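Long-range contacts in uncharacterized protein YobA (Bacillus subtilis subsp. subtilis str. 168, PDB 4QY7), which is of unknown function; it is an OB-fold protein of the DUF3221 family, with a probable signal sequence in its natural form: residues M6-G11 / K71-T76; E19-I24 / V53-I58. All coordinates share one frame; numbering follows the deposited sequence. Where two conformers were deposited one is given.

Interaction 1. Residues M6-G11 / K71-T76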
loop_
_atom_site.group_PDB
_atom_site.type_symbol
_atom_site.label_atom_id
_atom_site.label_comp_id
_atom_site.label_asym_id
_atom_site.label_seq_id
_atom_site.Cartn_x
_atom_site.Cartn_y
_atom_site.Cartn_z
HETATM N N MSE A 6 2.642 3.382 -16.450
HETATM C CA MSE A 6 2.475 3.556 -15.006
HETATM C C MSE A 6 3.314 2.544 -14.256
HETATM O O MSE A 6 3.515 1.420 -14.735
HETATM C CB MSE A 6 1.002 3.400 -14.584
HETATM C CG MSE A 6 0.182 4.694 -14.747
HETATM SE SE MSE A 6 -1.332 4.637 -13.536
HETATM C CE MSE A 6 -2.309 3.250 -14.340
ATOM N N GLN A 7 3.766 2.931 -13.068
ATOM C CA GLN A 7 4.511 2.031 -12.214
ATOM C C GLN A 7 3.560 1.187 -11.414
ATOM O O GLN A 7 2.398 1.558 -11.225
ATOM C CB GLN A 7 5.388 2.810 -11.241
ATOM C CG GLN A 7 6.331 3.771 -11.893
ATOM C CD GLN A 7 7.322 4.245 -10.873
ATOM O OE1 GLN A 7 8.012 3.434 -10.241
ATOM N NE2 GLN A 7 7.375 5.536 -10.653
ATOM N N SER A 8 4.057 0.081 -10.889
ATOM C CA SER A 8 3.234 -0.757 -10.025
ATOM C C SER A 8 4.063 -1.408 -8.940
ATOM O O SER A 8 5.285 -1.572 -9.088
ATOM C CB SER A 8 2.548 -1.860 -10.830
ATOM O OG SER A 8 3.473 -2.789 -11.392
ATOM N N LEU A 9 3.389 -1.804 -7.860
ATOM C CA LEU A 9 4.041 -2.582 -6.810
ATOM C C LEU A 9 3.029 -3.422 -6.091
ATOM O O LEU A 9 1.838 -3.101 -6.108
ATOM C CB LEU A 9 4.843 -1.695 -5.838
ATOM C CG LEU A 9 4.073 -0.674 -5.021
ATOM C CD1 LEU A 9 3.583 -1.302 -3.704
ATOM C CD2 LEU A 9 4.979 0.533 -4.643
ATOM N N VAL A 10 3.504 -4.479 -5.424
ATOM C CA VAL A 10 2.647 -5.417 -4.721
ATOM C C VAL A 10 2.908 -5.348 -3.244
ATOM O O VAL A 10 4.053 -5.213 -2.814
ATOM C CB VAL A 10 2.938 -6.852 -5.253
ATOM C CG1 VAL A 10 2.271 -7.913 -4.357
ATOM C CG2 VAL A 10 2.479 -6.993 -6.707
ATOM N N GLY A 11 1.837 -5.455 -2.466
ATOM C CA GLY A 11 2.000 -5.447 -1.010
ATOM C C GLY A 11 0.756 -5.915 -0.317
ATOM O O GLY A 11 -0.265 -6.137 -0.961
ATOM N N LYS A 71 -2.018 -5.393 -5.910
ATOM C CA LYS A 71 -1.116 -4.712 -6.831
ATOM C C LYS A 71 -1.671 -3.316 -7.005
ATOM O O LYS A 71 -2.867 -3.179 -7.271
ATOM C CB LYS A 71 -1.060 -5.431 -8.165
ATOM C CG LYS A 71 0.005 -4.860 -9.096
ATOM C CD LYS A 71 0.218 -5.844 -10.251
ATOM C CE LYS A 71 1.276 -5.422 -11.208
ATOM N NZ LYS A 71 1.304 -6.337 -12.391
ATOM N N VAL A 72 -0.837 -2.276 -6.886
ATOM C CA VAL A 72 -1.295 -0.893 -7.074
ATOM C C VAL A 72 -0.568 -0.301 -8.249
ATOM O O VAL A 72 0.593 -0.712 -8.502
ATOM C CB VAL A 72 -1.099 -0.017 -5.812
ATOM C CG1 VAL A 72 -1.896 -0.597 -4.630
ATOM C CG2 VAL A 72 0.389 0.124 -5.442
ATOM N N TRP A 73 -1.203 0.688 -8.909
ATOM C CA TRP A 73 -0.618 1.408 -10.044
ATOM C C TRP A 73 -0.562 2.874 -9.738
ATOM O O TRP A 73 -1.505 3.420 -9.140
ATOM C CB TRP A 73 -1.400 1.196 -11.340
ATOM C CG TRP A 73 -1.146 -0.128 -11.965
ATOM C CD1 TRP A 73 -0.228 -0.421 -12.931
ATOM C CD2 TRP A 73 -1.797 -1.350 -11.643
ATOM N NE1 TRP A 73 -0.273 -1.760 -13.231
ATOM C CE2 TRP A 73 -1.247 -2.351 -12.474
ATOM C CE3 TRP A 73 -2.820 -1.700 -10.750
ATOM C CZ2 TRP A 73 -1.676 -3.675 -12.427
ATOM C CZ3 TRP A 73 -3.231 -3.017 -10.691
ATOM C CH2 TRP A 73 -2.673 -3.986 -11.531
ATOM N N PHE A 74 0.561 3.529 -10.115
ATOM C CA PHE A 74 0.745 4.939 -9.795
ATOM C C PHE A 74 1.750 5.567 -10.739
ATOM O O PHE A 74 2.513 4.841 -11.376
ATOM C CB PHE A 74 1.241 5.079 -8.334
ATOM C CG PHE A 74 2.521 4.321 -8.063
ATOM C CD1 PHE A 74 2.497 2.980 -7.681
ATOM C CD2 PHE A 74 3.756 4.959 -8.133
ATOM C CE1 PHE A 74 3.687 2.267 -7.509
ATOM C CE2 PHE A 74 4.935 4.248 -7.941
ATOM C CZ PHE A 74 4.893 2.912 -7.589
ATOM N N HIS A 75 1.759 6.890 -10.842
ATOM C CA HIS A 75 2.717 7.550 -11.733
ATOM C C HIS A 75 4.100 7.659 -11.079
ATOM O O HIS A 75 5.106 7.271 -11.690
ATOM C CB HIS A 75 2.210 8.931 -12.141
ATOM C CG HIS A 75 0.960 8.846 -12.948
ATOM N ND1 HIS A 75 0.960 8.301 -14.234
ATOM C CD2 HIS A 75 -0.308 9.164 -12.610
ATOM C CE1 HIS A 75 -0.300 8.337 -14.635
ATOM N NE2 HIS A 75 -1.098 8.858 -13.694
ATOM N N THR A 76 4.158 8.204 -9.860
ATOM C CA THR A 76 5.433 8.408 -9.166
ATOM C C THR A 76 5.331 8.290 -7.680
ATOM O O THR A 76 4.248 8.445 -7.117
ATOM C CB THR A 76 5.968 9.818 -9.504
ATOM O OG1 THR A 76 7.308 9.936 -9.018
ATOM C CG2 THR A 76 5.129 10.931 -8.893
#

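Interaction 2. Residues E19-I24 / V53-I58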
loop_
_atom_site.group_PDB
_atom_site.type_symbol
_atom_site.label_atom_id
_atom_site.label_comp_id
_atom_site.label_asym_id
_atom_site.label_seq_id
_atom_site.Cartn_x
_atom_site.Cartn_y
_atom_site.Cartn_z
ATOM N N GLU A 19 -8.620 7.627 3.754
ATOM C CA GLU A 19 -7.684 8.362 2.893
ATOM C C GLU A 19 -6.473 7.598 2.425
ATOM O O GLU A 19 -5.911 7.970 1.405
ATOM C CB GLU A 19 -7.158 9.608 3.657
ATOM C CG GLU A 19 -8.232 10.626 4.019
ATOM C CD GLU A 19 -9.071 11.115 2.850
ATOM O OE1 GLU A 19 -8.558 11.119 1.706
ATOM O OE2 GLU A 19 -10.248 11.476 3.076
ATOM N N ARG A 20 -6.045 6.581 3.142
ATOM C CA ARG A 20 -4.813 5.887 2.776
ATOM C C ARG A 20 -4.806 4.458 3.249
ATOM O O ARG A 20 -5.528 4.106 4.184
ATOM C CB ARG A 20 -3.614 6.624 3.411
ATOM C CG ARG A 20 -3.577 6.586 4.953
ATOM C CD ARG A 20 -2.674 5.478 5.499
ATOM N NE ARG A 20 -2.701 5.381 6.962
ATOM C CZ ARG A 20 -3.556 4.672 7.702
ATOM N NH1 ARG A 20 -4.530 3.968 7.126
ATOM N NH2 ARG A 20 -3.452 4.668 9.024
ATOM N N ALA A 21 -3.912 3.673 2.678
ATOM C CA ALA A 21 -3.670 2.325 3.157
ATOM C C ALA A 21 -2.176 2.175 3.364
ATOM O O ALA A 21 -1.389 2.796 2.648
ATOM C CB ALA A 21 -4.213 1.266 2.202
ATOM N N ILE A 22 -1.773 1.390 4.353
ATOM C CA ILE A 22 -0.370 1.082 4.603
ATOM C C ILE A 22 -0.143 -0.321 4.120
ATOM O O ILE A 22 -0.855 -1.231 4.566
ATOM C CB ILE A 22 -0.013 1.214 6.098
ATOM C CG1 ILE A 22 -0.342 2.664 6.558
ATOM C CG2 ILE A 22 1.477 0.799 6.362
ATOM C CD1 ILE A 22 0.417 3.226 7.698
ATOM N N LEU A 23 0.807 -0.492 3.190
ATOM C CA LEU A 23 1.130 -1.798 2.634
ATOM C C LEU A 23 2.468 -2.278 3.110
ATOM O O LEU A 23 3.424 -1.499 3.128
ATOM C CB LEU A 23 1.187 -1.748 1.106
ATOM C CG LEU A 23 0.045 -1.098 0.386
ATOM C CD1 LEU A 23 0.220 -1.261 -1.125
ATOM C CD2 LEU A 23 -1.285 -1.658 0.840
ATOM N N ILE A 24 2.564 -3.576 3.411
ATOM C CA ILE A 24 3.838 -4.218 3.736
ATOM C C ILE A 24 4.303 -4.907 2.477
ATOM O O ILE A 24 3.538 -5.657 1.875
ATOM C CB ILE A 24 3.677 -5.195 4.916
ATOM C CG1 ILE A 24 3.308 -4.411 6.183
ATOM C CG2 ILE A 24 4.950 -6.058 5.090
ATOM C CD1 ILE A 24 4.163 -3.229 6.533
ATOM N N VAL A 53 -0.158 4.235 0.491
ATOM C CA VAL A 53 -0.857 4.524 -0.750
ATOM C C VAL A 53 -2.053 5.439 -0.466
ATOM O O VAL A 53 -2.897 5.134 0.364
ATOM C CB VAL A 53 -1.266 3.274 -1.559
ATOM C CG1 VAL A 53 -0.013 2.512 -2.035
ATOM C CG2 VAL A 53 -2.190 2.344 -0.772
ATOM N N GLY A 54 -2.056 6.597 -1.091
ATOM C CA GLY A 54 -3.160 7.524 -0.977
ATOM C C GLY A 54 -4.312 7.037 -1.836
ATOM O O GLY A 54 -4.112 6.697 -3.008
ATOM N N LEU A 55 -5.529 7.040 -1.276
ATOM C CA LEU A 55 -6.718 6.526 -1.974
ATOM C C LEU A 55 -7.695 7.610 -2.492
ATOM O O LEU A 55 -8.767 7.234 -2.997
ATOM C CB LEU A 55 -7.471 5.620 -0.972
ATOM C CG LEU A 55 -6.665 4.447 -0.386
ATOM C CD1 LEU A 55 -7.450 3.747 0.711
ATOM C CD2 LEU A 55 -6.222 3.479 -1.480
ATOM N N SER A 56 -7.325 8.907 -2.440
ATOM C CA SER A 56 -8.206 10.007 -2.876
ATOM C C SER A 56 -8.753 9.846 -4.288
ATOM O O SER A 56 -9.852 10.331 -4.564
ATOM C CB SER A 56 -7.464 11.337 -2.824
ATOM O OG SER A 56 -6.991 11.602 -1.516
ATOM N N GLU A 57 -7.975 9.243 -5.198
ATOM C CA GLU A 57 -8.385 9.115 -6.590
ATOM C C GLU A 57 -9.204 7.873 -6.890
ATOM O O GLU A 57 -9.758 7.832 -7.974
ATOM C CB GLU A 57 -7.158 9.150 -7.524
ATOM C CG GLU A 57 -6.419 10.472 -7.500
ATOM C CD GLU A 57 -7.238 11.605 -8.082
ATOM O OE1 GLU A 57 -7.509 11.575 -9.303
ATOM O OE2 GLU A 57 -7.664 12.489 -7.303
ATOM N N ILE A 58 -9.348 6.915 -5.958
ATOM C CA ILE A 58 -10.122 5.706 -6.201
ATOM C C ILE A 58 -11.569 5.998 -5.862
ATOM O O ILE A 58 -11.845 6.488 -4.769
ATOM C CB ILE A 58 -9.591 4.504 -5.387
ATOM C CG1 ILE A 58 -8.062 4.264 -5.592
ATOM C CG2 ILE A 58 -10.403 3.266 -5.737
ATOM C CD1 ILE A 58 -7.620 3.911 -6.990
HETATM O O HOH W 1 -6.372 10.448 0.517
#

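Interaction 1. Residues M6-G11 / K71-T76
Q7 and L9 pair with F74 and V72 in an antiparallel ladder of the OB-fold sheet; strands 7-11 and 71-74 run 154° apart. Both are hydrogen-bonded pairs: Q7 N reaches F74 O at 2.8 Å, and V72 N reaches L9 O at 2.9 Å (N-H...O 169°). On the other sheet face, in one of the two W73 conformers, S8 CB lies over one face of the indole, 3.9 Å from the centroid of its five-membered ring. F74 CG sits between the backbone N and the carbonyl carbon (chi1 57°), bringing the ring under Q7 CB, 3.9 Å from the centroid, while L9 CD2 meets F74 CE1 obliquely at 3.6 Å. The extended Q7 chain carries NE2 to H75 O (3.0 Å), and OE1 bonds R77 NH1. An alanine in place of Q7 would keep CB over F74 but remove the amide, probably leaving H75 O without this donor and R77 freer to turn. M6 SE sits over the H75 ring. Strand 89-92 flanks the other edge of 69-74 through backbone bonds of E91 to K71 and K89 to W73; K89 also makes a cation-pi contact with that W73 conformer.

Interaction 2. Residues E19-I24 / V53-I58
A21 and V53 face each other as an antiparallel hydrogen-bonded pair, and their side chains rise from the same face of the sheet. V53 is the pivot of the apolar contact, because its two methyls serve different partners. CG1, anti to the carbonyl carbon (chi1 -64°), is met by L23 CD1 at 3.9 Å, the two side chains crossing at about a right angle. CG2 lies against A21 CB at 3.8 Å. L55 approaches differently: its branch rests on the backbone of the opposite strand, CD1 lying 3.7 Å from R20 C, and A21 CB is a more distant neighbour. L55 also packs against L64 and I87, which extends this apolar face beyond the two segments.

The backbone pairing sets the register in which these side chains meet. V53 N bonds A21 O at 2.9 Å with an N-H...O angle of 174°, and A21 N bonds V53 O in return. One step on, R20 and G54 form the non-hydrogen-bonded pair. Then L55 N bonds E19 O at 2.9 Å; the hydrogen bond is almost straight at the hydrogen (176°), although the donor lies above the carbonyl plane of E19. The same oxygen takes a second donor, a water 2.7 Å from E19 O that also donates to E19 OE1 at 2.6 Å. With the E19 chain bent at chi2, its OE1 and its own O share this water; a further link from the water to S56 OG is too short to be trusted.

Beyond this pairing, L55 to I58 make a type I beta turn, and G54 continues the sheet through a backbone bond with A85. Strand 20-24 antiparallel to 50-54, with 84-86 running parallel on the far side of 50-54, is consistent with the second, third and fifth strands of an OB-fold barrel.

In the fold
From the N terminus, strand 7-16 forms the first half of interaction 1 and passes through a short connection into strand 20-24, the first half of interaction 2. The chain runs through helix 39-45 to strand 50-54, where interaction 2 closes the inner loop; strand 69-74 follows and closes the outer one, so the smaller loop lies within the larger. Their centres are 11 Å apart, yet they share an apolar layer: V72 CG1 and L9 CD1 both approach L23 CD1, and V72 CG2 approaches V53 CG1. Since 7-16 and 20-24 are sheet neighbours, the two contacts join four successive strands; 84-86 and 89-92 lie beside 50-54 and 69-74, consistent with a last barrel strand split in two.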